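Local coordinates for protein putative cytosine/guanine deaminase (Unidentified, PDB 2PAJ) that catalyses the hydrolytic deamination of 2-amino-4-hydroxypteridines such as isoxanthopterin to 2,4-dihydroxypteridines, with release of ammonia, and carries a zinc ion, at residues A[331-336]-A[344-349]; A[72-77]-A[132-137]. All coordinates share one frame; numbering follows the deposited sequence.

Interaction 1. Residues A[331-336]-A[344-349]. With ZN (zinc ion), chain B.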
loop_
_atom_site.group_PDB
_atom_site.type_symbol
_atom_site.label_atom_id
_atom_site.label_comp_id
_atom_site.label_asym_id
_atom_site.label_seq_id
_atom_site.Cartn_x
_atom_site.Cartn_y
_atom_site.Cartn_z
ATOM N N VAL A 331 -4.935 11.344 4.783
ATOM C CA VAL A 331 -5.415 9.997 5.038
ATOM C C VAL A 331 -5.136 9.067 3.863
ATOM O O VAL A 331 -5.451 9.382 2.719
ATOM C CB VAL A 331 -6.939 10.022 5.306
ATOM C CG1 VAL A 331 -7.463 8.612 5.526
ATOM C CG2 VAL A 331 -7.242 10.915 6.505
ATOM N N SER A 332 -4.529 7.924 4.151
ATOM C CA SER A 332 -4.227 6.943 3.121
ATOM C C SER A 332 -4.792 5.609 3.574
ATOM O O SER A 332 -5.152 5.440 4.735
ATOM C CB SER A 332 -2.709 6.827 2.881
ATOM O OG SER A 332 -2.009 6.311 4.004
ATOM N N ILE A 333 -4.872 4.661 2.656
ATOM C CA ILE A 333 -5.416 3.364 2.989
ATOM C C ILE A 333 -4.404 2.226 2.887
ATOM O O ILE A 333 -3.534 2.212 2.025
ATOM C CB ILE A 333 -6.655 3.075 2.106
ATOM C CG1 ILE A 333 -7.719 4.125 2.399
ATOM C CG2 ILE A 333 -7.222 1.697 2.398
ATOM C CD1 ILE A 333 -8.999 3.903 1.683
ATOM N N GLY A 334 -4.516 1.287 3.812
ATOM C CA GLY A 334 -3.635 0.148 3.808
ATOM C C GLY A 334 -4.399 -1.035 4.351
ATOM O O GLY A 334 -5.463 -0.885 4.923
ATOM N N VAL A 335 -3.842 -2.213 4.154
ATOM C CA VAL A 335 -4.411 -3.470 4.622
ATOM C C VAL A 335 -3.148 -4.124 5.147
ATOM O O VAL A 335 -2.232 -4.356 4.359
ATOM C CB VAL A 335 -4.976 -4.295 3.421
ATOM C CG1 VAL A 335 -5.097 -3.403 2.226
ATOM C CG2 VAL A 335 -4.079 -5.492 3.069
ATOM N N ASP A 336 -3.032 -4.412 6.438
ATOM C CA ASP A 336 -1.763 -5.004 6.852
ATOM C C ASP A 336 -1.732 -6.454 7.275
ATOM O O ASP A 336 -2.554 -6.896 8.060
ATOM C CB ASP A 336 -1.087 -4.149 7.931
ATOM C CG ASP A 336 -1.792 -4.196 9.284
ATOM O OD1 ASP A 336 -1.093 -4.436 10.298
ATOM O OD2 ASP A 336 -3.015 -3.974 9.351
ATOM N N ALA A 344 -6.773 -9.320 2.704
ATOM C CA ALA A 344 -5.726 -8.359 2.393
ATOM C C ALA A 344 -5.645 -7.897 0.933
ATOM O O ALA A 344 -4.674 -8.180 0.227
ATOM C CB ALA A 344 -4.382 -8.921 2.844
ATOM N N ASP A 345 -6.678 -7.192 0.488
ATOM C CA ASP A 345 -6.717 -6.646 -0.863
ATOM C C ASP A 345 -7.367 -5.279 -0.740
ATOM O O ASP A 345 -8.190 -5.053 0.148
ATOM C CB ASP A 345 -7.482 -7.572 -1.827
ATOM C CG ASP A 345 -8.927 -7.810 -1.417
ATOM O OD1 ASP A 345 -9.815 -7.066 -1.890
ATOM O OD2 ASP A 345 -9.174 -8.746 -0.622
ATOM N N MET A 346 -6.967 -4.361 -1.611
ATOM C CA MET A 346 -7.476 -3.005 -1.551
ATOM C C MET A 346 -8.965 -2.836 -1.801
ATOM O O MET A 346 -9.546 -1.830 -1.408
ATOM C CB MET A 346 -6.665 -2.093 -2.481
ATOM C CG MET A 346 -5.341 -1.586 -1.882
ATOM S SD MET A 346 -5.504 -0.667 -0.320
ATOM C CE MET A 346 -6.199 0.832 -0.872
ATOM N N ILE A 347 -9.602 -3.808 -2.436
ATOM C CA ILE A 347 -11.031 -3.679 -2.668
ATOM C C ILE A 347 -11.828 -3.990 -1.397
ATOM O O ILE A 347 -12.725 -3.232 -1.025
ATOM C CB ILE A 347 -11.454 -4.550 -3.863
ATOM C CG1 ILE A 347 -11.204 -3.754 -5.146
ATOM C CG2 ILE A 347 -12.911 -4.946 -3.763
ATOM C CD1 ILE A 347 -11.112 -4.584 -6.380
ATOM N N SER A 348 -11.482 -5.079 -0.718
ATOM C CA SER A 348 -12.150 -5.434 0.524
ATOM C C SER A 348 -11.978 -4.290 1.512
ATOM O O SER A 348 -12.913 -3.940 2.240
ATOM C CB SER A 348 -11.532 -6.694 1.123
ATOM O OG SER A 348 -11.583 -7.773 0.207
ATOM N N GLU A 349 -10.775 -3.716 1.527
ATOM C CA GLU A 349 -10.426 -2.617 2.422
ATOM C C GLU A 349 -11.190 -1.344 2.138
ATOM O O GLU A 349 -11.705 -0.693 3.043
ATOM C CB GLU A 349 -8.919 -2.341 2.348
ATOM C CG GLU A 349 -8.101 -3.107 3.377
ATOM C CD GLU A 349 -8.379 -2.637 4.799
ATOM O OE1 GLU A 349 -8.429 -1.409 5.023
ATOM O OE2 GLU A 349 -8.529 -3.481 5.700
HETATM ZN ZN ZN B . 0.531 -3.321 10.824
#
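Bends at chi2 (-57°) and chi3 (-72°) curl the Met346 chain over the flank of Ile333, and a similar bend at chi2 of Glu349 lays its aliphatic part across Val335. Strand 331-333 of the amidohydrolase TIM-type barrel thus meets the start of helix 346-359, reached through residues 337-343, which hold the short helix 337-340. The Met346 methyl CE touches Ile333 CG2 at 3.5 Å, while its sulfur SD reaches back to Val335 CG1 at 3.8 Å. Val335 is the wedge of the contact: CG1 and CB lie against the Glu349 CG methylene, and CG2 lies against Ala344, just ahead of the N-cap, 3.4 Å from its CB. The contact is buried and held by apolar packing. The Glu349 carboxylate ends beside the Gly334 carbonyl, acceptor next to acceptor, while its OE2 is hydrogen-bonded elsewhere. At the helix start Asp345 is the N-cap; its OD1 accepts from Ser348 N at 2.8 Å, the donor lying above the carboxylate plane, and its OD2 takes the hydroxyl of Ser348. Asp336 heads away from the helix, toward the mouth of the barrel, where His76, His78 and His248 also bind the zinc, with His285 close by, weakly bonded to OD1. Ser310 OG bonds to Asp336 OD2, and Asp336 OD1 binds the zinc ion at 2.0 Å.

Interaction 2. Residues A[72-77]-A[132-137]. With ZN (zinc ion), chain B.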
loop_
_atom_site.group_PDB
_atom_site.type_symbol
_atom_site.label_atom_id
_atom_site.label_comp_id
_atom_site.label_asym_id
_atom_site.label_seq_id
_atom_site.Cartn_x
_atom_site.Cartn_y
_atom_site.Cartn_z
ATOM N N TRP A 72 -4.877 1.362 -7.159
ATOM C CA TRP A 72 -4.775 1.617 -5.727
ATOM C C TRP A 72 -3.341 1.783 -5.238
ATOM O O TRP A 72 -2.390 1.282 -5.830
ATOM C CB TRP A 72 -5.404 0.480 -4.909
ATOM C CG TRP A 72 -6.829 0.174 -5.214
ATOM C CD1 TRP A 72 -7.319 -0.941 -5.837
ATOM C CD2 TRP A 72 -7.950 1.027 -4.976
ATOM N NE1 TRP A 72 -8.672 -0.827 -6.012
ATOM C CE2 TRP A 72 -9.090 0.373 -5.492
ATOM C CE3 TRP A 72 -8.106 2.290 -4.382
ATOM C CZ2 TRP A 72 -10.374 0.934 -5.431
ATOM C CZ3 TRP A 72 -9.370 2.848 -4.320
ATOM C CH2 TRP A 72 -10.493 2.168 -4.846
ATOM N N VAL A 73 -3.215 2.497 -4.131
ATOM C CA VAL A 73 -1.942 2.738 -3.480
ATOM C C VAL A 73 -2.100 2.238 -2.042
ATOM O O VAL A 73 -2.825 2.826 -1.242
ATOM C CB VAL A 73 -1.595 4.242 -3.463
ATOM C CG1 VAL A 73 -0.216 4.452 -2.864
ATOM C CG2 VAL A 73 -1.651 4.796 -4.863
ATOM N N ASN A 74 -1.437 1.135 -1.731
ATOM C CA ASN A 74 -1.482 0.559 -0.396
ATOM C C ASN A 74 -0.330 1.154 0.400
ATOM O O ASN A 74 0.820 1.017 0.013
ATOM C CB ASN A 74 -1.342 -0.962 -0.484
ATOM C CG ASN A 74 -1.190 -1.612 0.870
ATOM O OD1 ASN A 74 -2.134 -1.672 1.649
ATOM N ND2 ASN A 74 0.013 -2.099 1.161
ATOM N N THR A 75 -0.642 1.813 1.511
ATOM C CA THR A 75 0.378 2.451 2.327
ATOM C C THR A 75 0.810 1.737 3.606
ATOM O O THR A 75 1.537 2.314 4.410
ATOM C CB THR A 75 -0.031 3.883 2.695
ATOM O OG1 THR A 75 -1.219 3.864 3.489
ATOM C CG2 THR A 75 -0.288 4.682 1.448
ATOM N N HIS A 76 0.375 0.493 3.800
ATOM C CA HIS A 76 0.767 -0.284 4.975
ATOM C C HIS A 76 0.463 -1.769 4.778
ATOM O O HIS A 76 -0.611 -2.125 4.314
ATOM C CB HIS A 76 0.077 0.241 6.229
ATOM C CG HIS A 76 0.543 -0.426 7.485
ATOM N ND1 HIS A 76 1.845 -0.356 7.924
ATOM C CD2 HIS A 76 -0.106 -1.225 8.361
ATOM C CE1 HIS A 76 1.980 -1.090 9.013
ATOM N NE2 HIS A 76 0.810 -1.630 9.300
ATOM N N HIS A 77 1.417 -2.625 5.145
ATOM C CA HIS A 77 1.289 -4.070 4.956
ATOM C C HIS A 77 2.337 -4.845 5.760
ATOM O O HIS A 77 3.237 -4.260 6.348
ATOM C CB HIS A 77 1.495 -4.389 3.473
ATOM C CG HIS A 77 0.773 -5.613 2.999
ATOM N ND1 HIS A 77 0.535 -6.707 3.805
ATOM C CD2 HIS A 77 0.273 -5.931 1.780
ATOM C CE1 HIS A 77 -0.075 -7.645 3.103
ATOM N NE2 HIS A 77 -0.244 -7.199 1.871
ATOM N N ALA A 132 -1.542 -0.989 -7.746
ATOM C CA ALA A 132 -0.303 -0.956 -8.526
ATOM C C ALA A 132 0.922 -0.520 -7.698
ATOM O O ALA A 132 2.066 -0.815 -8.049
ATOM C CB ALA A 132 -0.483 -0.041 -9.729
ATOM N N THR A 133 0.663 0.182 -6.597
ATOM C CA THR A 133 1.709 0.657 -5.699
ATOM C C THR A 133 1.483 0.018 -4.337
ATOM O O THR A 133 0.485 0.275 -3.679
ATOM C CB THR A 133 1.677 2.184 -5.520
ATOM O OG1 THR A 133 1.497 2.815 -6.790
ATOM C CG2 THR A 133 2.981 2.657 -4.922
ATOM N N VAL A 134 2.425 -0.818 -3.921
ATOM C CA VAL A 134 2.329 -1.498 -2.645
ATOM C C VAL A 134 3.436 -1.036 -1.708
ATOM O O VAL A 134 4.554 -0.782 -2.134
ATOM C CB VAL A 134 2.446 -3.023 -2.832
ATOM C CG1 VAL A 134 2.138 -3.728 -1.527
ATOM C CG2 VAL A 134 1.534 -3.490 -3.954
ATOM N N ALA A 135 3.106 -0.910 -0.433
ATOM C CA ALA A 135 4.067 -0.501 0.572
ATOM C C ALA A 135 4.029 -1.579 1.642
ATOM O O ALA A 135 2.971 -1.859 2.209
ATOM C CB ALA A 135 3.689 0.857 1.167
ATOM N N ASP A 136 5.169 -2.218 1.889
ATOM C CA ASP A 136 5.221 -3.249 2.908
ATOM C C ASP A 136 6.055 -2.815 4.107
ATOM O O ASP A 136 7.165 -2.308 3.952
ATOM C CB ASP A 136 5.777 -4.553 2.335
ATOM C CG ASP A 136 5.871 -5.651 3.387
ATOM O OD1 ASP A 136 4.833 -5.999 3.994
ATOM O OD2 ASP A 136 6.987 -6.163 3.620
ATOM N N HIS A 137 5.488 -2.998 5.299
ATOM C CA HIS A 137 6.161 -2.664 6.549
ATOM C C HIS A 137 6.846 -3.962 6.945
ATOM O O HIS A 137 6.358 -4.718 7.785
ATOM C CB HIS A 137 5.147 -2.241 7.622
ATOM C CG HIS A 137 5.775 -1.637 8.841
ATOM N ND1 HIS A 137 5.045 -1.260 9.947
ATOM C CD2 HIS A 137 7.064 -1.333 9.123
ATOM C CE1 HIS A 137 5.853 -0.751 10.858
ATOM N NE2 HIS A 137 7.083 -0.784 10.382
HETATM ZN ZN ZN B . 0.531 -3.321 10.824
#
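His77 O accepts from His137 N at 2.8 Å, and Thr133 O accepts from Asn74 N at 2.9 Å, the first where the chains leave two neighbouring parallel strands of the amidohydrolase barrel, the second farther back along them. The Asn74 bond runs nearly along the C=O axis; the His137 N-H instead meets its acceptor from above the carbonyl plane. Still farther back, Trp72 O takes Ala132 N at 3.1 Å on an in-plane lone pair and a weak second bond from Thr133 N. Asn74 CG stands anti to the backbone N (chi1 172°), turning the amide along the chain: ND2 makes a weak bond to His76 O, and OD1 accepts from Val335 N in the loop just after strand 331-333. Packing surrounds these bonds. Val73 and Thr133, a parallel bridge pair, lie side by side on one face, CG1 of Val73 4.0 Å from Thr133 CB, with Met398 beyond Val73. The methyl of Ala135 packs under the backbone at Asn74 and Thr75, and its carbonyl lies against His77 CB. Where the strands end, the His76 and His137 rings meet rim to rim with planes 58° apart, His76 CE1 approaching His137 ND1 in the plane of its own ring. His76 NE2 binds the zinc ion at 2.3 Å; with His78 it forms the His-X-His motif of the family. His137 NE2 is anchored on Ala218 O, and His137 O bonds to His78 ND1. Because a carbonyl can only accept, this bond places a proton on His78 ND1 and leaves His78 NE2 to bind zinc, making the His137 backbone a second-shell support of the metal site.

How the interactions relate
From the N terminus the chain first runs through 72-77, then makes an excursion of 54 residues that includes helix 112-127 before returning as 132-137, where interaction 2 closes the loop. Interaction 1 follows much later and closes a far shorter one, the seven residues between 331-336 and 344-349 that hold helix 337-340. The two loops lie in series, neither nested nor crossed. In space they adjoin, because 72-77 sits between 132-137 and 331-336: Ile333 O faces Thr75 N at 3.0 Å, a probable hydrogen bond that helps bring the last barrel strand to the first. Both contacts deliver a ligand, His76 and Asp336, to the same zinc ion.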